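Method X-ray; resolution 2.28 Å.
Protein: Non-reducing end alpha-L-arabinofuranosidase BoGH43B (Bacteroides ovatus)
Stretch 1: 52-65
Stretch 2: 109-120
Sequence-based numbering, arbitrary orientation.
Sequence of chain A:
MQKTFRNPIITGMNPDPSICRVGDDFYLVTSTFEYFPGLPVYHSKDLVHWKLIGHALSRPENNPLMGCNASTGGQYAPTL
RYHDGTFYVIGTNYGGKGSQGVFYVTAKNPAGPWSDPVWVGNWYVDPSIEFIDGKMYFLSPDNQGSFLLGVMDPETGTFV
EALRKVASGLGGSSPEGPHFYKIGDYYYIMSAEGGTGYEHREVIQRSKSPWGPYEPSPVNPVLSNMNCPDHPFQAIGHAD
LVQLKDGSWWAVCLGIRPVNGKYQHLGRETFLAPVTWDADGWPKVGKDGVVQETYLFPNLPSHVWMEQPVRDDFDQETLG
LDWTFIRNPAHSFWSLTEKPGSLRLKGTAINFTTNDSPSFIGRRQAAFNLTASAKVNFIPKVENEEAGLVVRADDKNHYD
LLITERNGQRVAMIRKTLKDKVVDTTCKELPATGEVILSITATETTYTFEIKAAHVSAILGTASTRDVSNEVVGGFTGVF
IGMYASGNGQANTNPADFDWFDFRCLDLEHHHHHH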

# COMPACT_ATOMS: atom_id res chain seq x y z
N LEU A 52 10.80 5.69 -3.85
CA LEU A 52 9.52 6.39 -3.91
C LEU A 52 9.78 7.77 -4.49
O LEU A 52 10.66 8.47 -4.00
CB LEU A 52 8.93 6.49 -2.50
CG LEU A 52 7.57 7.15 -2.30
CD1 LEU A 52 6.48 6.43 -3.07
CD2 LEU A 52 7.26 7.19 -0.81
N ILE A 53 9.05 8.14 -5.54
CA ILE A 53 9.22 9.46 -6.19
C ILE A 53 8.00 10.38 -6.18
O ILE A 53 8.12 11.58 -6.44
CB ILE A 53 9.73 9.32 -7.66
CG1 ILE A 53 8.74 8.54 -8.54
CG2 ILE A 53 11.11 8.67 -7.70
CD1 ILE A 53 8.92 8.85 -10.01
N GLY A 54 6.82 9.83 -5.90
CA GLY A 54 5.61 10.63 -5.87
C GLY A 54 4.42 9.75 -5.60
O GLY A 54 4.57 8.57 -5.25
N HIS A 55 3.23 10.32 -5.76
CA HIS A 55 1.98 9.58 -5.67
C HIS A 55 1.10 10.03 -6.82
O HIS A 55 1.09 11.21 -7.17
CB HIS A 55 1.31 9.84 -4.32
CG HIS A 55 2.14 9.43 -3.14
ND1 HIS A 55 3.23 10.17 -2.71
CD2 HIS A 55 2.07 8.36 -2.32
CE1 HIS A 55 3.79 9.56 -1.69
NE2 HIS A 55 3.10 8.47 -1.42
N ALA A 56 0.35 9.11 -7.41
CA ALA A 56 -0.55 9.47 -8.51
C ALA A 56 -1.64 10.41 -8.01
O ALA A 56 -2.05 11.31 -8.73
CB ALA A 56 -1.17 8.24 -9.13
N LEU A 57 -2.08 10.19 -6.77
CA LEU A 57 -3.18 10.95 -6.19
C LEU A 57 -2.70 11.75 -4.96
O LEU A 57 -2.99 11.41 -3.80
CB LEU A 57 -4.35 9.99 -5.87
CG LEU A 57 -4.72 8.93 -6.93
CD1 LEU A 57 -5.87 8.09 -6.40
CD2 LEU A 57 -5.08 9.53 -8.29
N SER A 58 -1.97 12.82 -5.25
CA SER A 58 -1.37 13.73 -4.26
C SER A 58 -2.25 14.93 -3.85
O SER A 58 -1.80 15.77 -3.06
CB SER A 58 -0.03 14.28 -4.78
OG SER A 58 0.89 13.24 -5.11
N ARG A 59 -3.48 15.02 -4.37
CA ARG A 59 -4.37 16.15 -4.06
C ARG A 59 -5.77 15.64 -3.69
O ARG A 59 -6.16 14.57 -4.13
CB ARG A 59 -4.44 17.12 -5.25
CG ARG A 59 -3.09 17.77 -5.59
CD ARG A 59 -3.18 18.86 -6.65
NE ARG A 59 -3.98 18.48 -7.83
CZ ARG A 59 -3.57 17.69 -8.82
NH1 ARG A 59 -2.35 17.14 -8.82
NH2 ARG A 59 -4.39 17.43 -9.84
N PRO A 60 -6.53 16.42 -2.90
CA PRO A 60 -7.89 15.98 -2.55
C PRO A 60 -8.89 15.86 -3.74
O PRO A 60 -9.84 15.08 -3.66
CB PRO A 60 -8.37 17.05 -1.54
CG PRO A 60 -7.47 18.23 -1.74
CD PRO A 60 -6.17 17.71 -2.28
N GLU A 61 -8.70 16.61 -4.81
CA GLU A 61 -9.62 16.52 -5.96
C GLU A 61 -9.45 15.24 -6.78
O GLU A 61 -10.41 14.77 -7.37
CB GLU A 61 -9.60 17.78 -6.84
CG GLU A 61 -8.26 18.14 -7.48
CD GLU A 61 -7.54 19.31 -6.82
OE1 GLU A 61 -7.55 19.40 -5.56
OE2 GLU A 61 -6.96 20.13 -7.57
N ASN A 62 -8.23 14.67 -6.80
CA ASN A 62 -8.01 13.34 -7.42
C ASN A 62 -7.96 12.14 -6.45
O ASN A 62 -7.80 11.01 -6.91
CB ASN A 62 -6.82 13.34 -8.42
CG ASN A 62 -5.47 13.66 -7.78
OD1 ASN A 62 -5.28 13.54 -6.58
ND2 ASN A 62 -4.52 14.07 -8.62
N ASN A 63 -8.09 12.36 -5.14
CA ASN A 63 -8.37 11.26 -4.19
C ASN A 63 -9.45 11.69 -3.18
O ASN A 63 -9.14 11.99 -2.03
CB ASN A 63 -7.08 10.79 -3.47
CG ASN A 63 -7.15 9.32 -2.97
OD1 ASN A 63 -8.15 8.62 -3.13
ND2 ASN A 63 -6.06 8.87 -2.35
N PRO A 64 -10.72 11.74 -3.63
CA PRO A 64 -11.83 11.98 -2.68
C PRO A 64 -12.05 10.77 -1.78
O PRO A 64 -12.42 9.70 -2.27
CB PRO A 64 -13.04 12.21 -3.60
CG PRO A 64 -12.68 11.57 -4.90
CD PRO A 64 -11.18 11.65 -5.03
N LEU A 65 -11.81 10.93 -0.48
CA LEU A 65 -11.81 9.81 0.46
C LEU A 65 -12.76 9.90 1.65
O LEU A 65 -12.94 8.90 2.35
CB LEU A 65 -10.38 9.58 0.98
CG LEU A 65 -9.40 8.95 -0.02
CD1 LEU A 65 -8.00 8.97 0.56
CD2 LEU A 65 -9.80 7.52 -0.36
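Stretch 2 (109-120) NPAGPWSDPVWV

Stretch 2 runs alongside stretch 1 in the same sense: Gly54 lies opposite Ala111 (CA to CA 4.7 Å), Ala56 faces Trp114 (CA to CA 6.1 Å) and Asn62 faces Asp116 (CA to CA 5.1 Å). Together the two segments bury 590 Å². No backbone-to-backbone hydrogen bond joins them; the direct hydrogen bonds all come from side chains, and one water bridges the two backbones.

Stretch 2 begins with a type I turn from Asn109 to Gly112, closed by Gly112 N to Asn109 O at 2.9 Å. The side chain of Asn109, chi1 t, turns its OD1 back to accept a hydrogen bond from Ala111 N (3.1 Å). Gly112 has phi/psi of 119/169, where a CB would be jammed against the carbonyl oxygen of Ala111, and the peptide bond that follows, before Pro113, is cis. From Pro113 to Pro117 the backbone is extended, and a short strand follows at Val118 and Trp119.

The turn packs on the strand of stretch 1. Ile53, with chi1 p and chi2 t, extends CD1 to 4.1 Å from both Pro110 CG and Ala111 CB. Gly54 lets the chain come close: its CA is 3.9 Å from Ala111 O, and an ideal CB would clash with that oxygen at 2.5 Å. Water 1 spans the neighbouring gap, accepting from His55 N (3.0 Å) and donating to Ala111 O (2.8 Å). The CA-to-CB bond of His55 points away from stretch 2, and the side chain comes no nearer than 6.6 Å, while its carbonyl oxygen accepts a hydrogen bond from Ser58 OG (2.9 Å).

Trp114 has the largest area covered by stretch 1. With chi1 m and chi2 80°, its indole lies over Ala56, whose CA sits 3.7 Å from the centroid of the five-membered ring and 9° off its normal, a CH-pi contact. The same pose carries NE1 back to the turn, where it donates to Pro110 O (3.3 Å), so the ring is tied to its own stretch while its face covers the other.

Arg59 makes three of the four hydrogen bonds between the stretches. Its m, t, m side chain places the guanidinium edge-on to stretch 2: NH1 and NH2 both donate to Trp114 O, at 2.8 and 3.0 Å, and NH2 also forms a salt bridge with Asp116 OD1 (2.8 Å). Glu61, chi1 p, lies alongside, with a weak, salt-bridged hydrogen bond from Arg59 NE to Glu61 OE2 at 3.4 Å. That brings two carboxylates together, Glu61 OE2 lying 3.6 Å from Asp116 OD1, and the shared arginine offsets their like charges.

Asn62, chi1 p, bonds within its own stretch and across to the other. Its OD1 accepts from Arg59 N (3.2 Å), and in the same pose ND2 donates almost linearly to Ser115 O (3.1 Å, 177°). The rest of the contact here is apolar packing: Asn62 CB is 3.8 Å from Pro117 CD, and further on Pro64 CG meets the edge of the Trp119 ring at CH2 (4.2 Å).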

# COMPACT_ATOMS: atom_id res chain seq x y z
N ASN A 109 5.61 13.86 -16.18
CA ASN A 109 6.62 13.44 -15.21
C ASN A 109 5.93 12.47 -14.22
O ASN A 109 4.95 12.86 -13.57
CB ASN A 109 7.14 14.68 -14.48
CG ASN A 109 8.44 14.43 -13.71
OD1 ASN A 109 8.66 13.38 -13.11
ND2 ASN A 109 9.29 15.43 -13.71
N PRO A 110 6.43 11.23 -14.09
CA PRO A 110 5.79 10.30 -13.16
C PRO A 110 5.94 10.69 -11.68
O PRO A 110 5.17 10.21 -10.85
CB PRO A 110 6.51 8.98 -13.46
CG PRO A 110 7.87 9.39 -13.91
CD PRO A 110 7.68 10.67 -14.66
N ALA A 111 6.90 11.57 -11.37
CA ALA A 111 6.99 12.19 -10.03
C ALA A 111 5.85 13.15 -9.74
O ALA A 111 5.58 13.44 -8.58
CB ALA A 111 8.32 12.92 -9.87
N GLY A 112 5.21 13.66 -10.80
CA GLY A 112 4.11 14.62 -10.69
C GLY A 112 4.47 15.93 -11.38
O GLY A 112 5.64 16.14 -11.72
N PRO A 113 3.51 16.83 -11.59
CA PRO A 113 2.13 16.70 -11.11
C PRO A 113 1.24 15.81 -11.99
O PRO A 113 1.43 15.75 -13.21
CB PRO A 113 1.62 18.15 -11.20
CG PRO A 113 2.36 18.71 -12.38
CD PRO A 113 3.75 18.14 -12.24
N TRP A 114 0.27 15.14 -11.37
CA TRP A 114 -0.73 14.38 -12.10
C TRP A 114 -2.00 15.21 -12.27
O TRP A 114 -2.28 16.09 -11.46
CB TRP A 114 -1.07 13.08 -11.37
CG TRP A 114 0.08 12.09 -11.35
CD1 TRP A 114 1.16 12.10 -10.52
CD2 TRP A 114 0.24 10.96 -12.20
NE1 TRP A 114 1.99 11.05 -10.81
CE2 TRP A 114 1.45 10.33 -11.83
CE3 TRP A 114 -0.51 10.41 -13.25
CZ2 TRP A 114 1.93 9.17 -12.47
CZ3 TRP A 114 -0.05 9.27 -13.88
CH2 TRP A 114 1.16 8.65 -13.49
N SER A 115 -2.77 14.90 -13.31
CA SER A 115 -4.04 15.57 -13.58
C SER A 115 -5.14 15.24 -12.55
O SER A 115 -5.00 14.33 -11.71
CB SER A 115 -4.55 15.17 -14.97
OG SER A 115 -5.01 13.83 -14.99
N ASP A 116 -6.25 15.98 -12.67
CA ASP A 116 -7.50 15.65 -11.98
C ASP A 116 -8.06 14.38 -12.63
O ASP A 116 -7.61 14.00 -13.71
CB ASP A 116 -8.49 16.83 -12.08
CG ASP A 116 -8.04 18.05 -11.28
OD1 ASP A 116 -7.10 17.95 -10.45
OD2 ASP A 116 -8.63 19.13 -11.47
N PRO A 117 -9.02 13.70 -11.97
CA PRO A 117 -9.48 12.44 -12.54
C PRO A 117 -10.35 12.60 -13.78
O PRO A 117 -11.14 13.55 -13.89
CB PRO A 117 -10.29 11.79 -11.42
CG PRO A 117 -10.50 12.82 -10.38
CD PRO A 117 -9.76 14.07 -10.74
N VAL A 118 -10.17 11.69 -14.72
CA VAL A 118 -11.08 11.49 -15.83
C VAL A 118 -11.93 10.29 -15.44
O VAL A 118 -11.47 9.14 -15.47
CB VAL A 118 -10.30 11.24 -17.14
CG1 VAL A 118 -11.26 10.95 -18.29
CG2 VAL A 118 -9.40 12.44 -17.45
N TRP A 119 -13.17 10.57 -15.04
CA TRP A 119 -14.10 9.54 -14.62
C TRP A 119 -14.70 8.89 -15.87
O TRP A 119 -15.28 9.58 -16.73
CB TRP A 119 -15.22 10.12 -13.75
CG TRP A 119 -14.76 10.87 -12.55
CD1 TRP A 119 -14.67 12.23 -12.42
CD2 TRP A 119 -14.35 10.32 -11.30
NE1 TRP A 119 -14.22 12.55 -11.17
CE2 TRP A 119 -14.00 11.40 -10.46
CE3 TRP A 119 -14.22 9.01 -10.81
CZ2 TRP A 119 -13.55 11.22 -9.15
CZ3 TRP A 119 -13.76 8.82 -9.51
CH2 TRP A 119 -13.44 9.93 -8.69
N VAL A 120 -14.55 7.57 -15.96
CA VAL A 120 -14.96 6.80 -17.14
C VAL A 120 -16.43 6.33 -17.05
O VAL A 120 -17.04 5.96 -18.07
CB VAL A 120 -13.99 5.61 -17.41
CG1 VAL A 120 -12.54 6.08 -17.40
CG2 VAL A 120 -14.19 4.48 -16.41
O HOH W 1 3.36 13.06 -6.89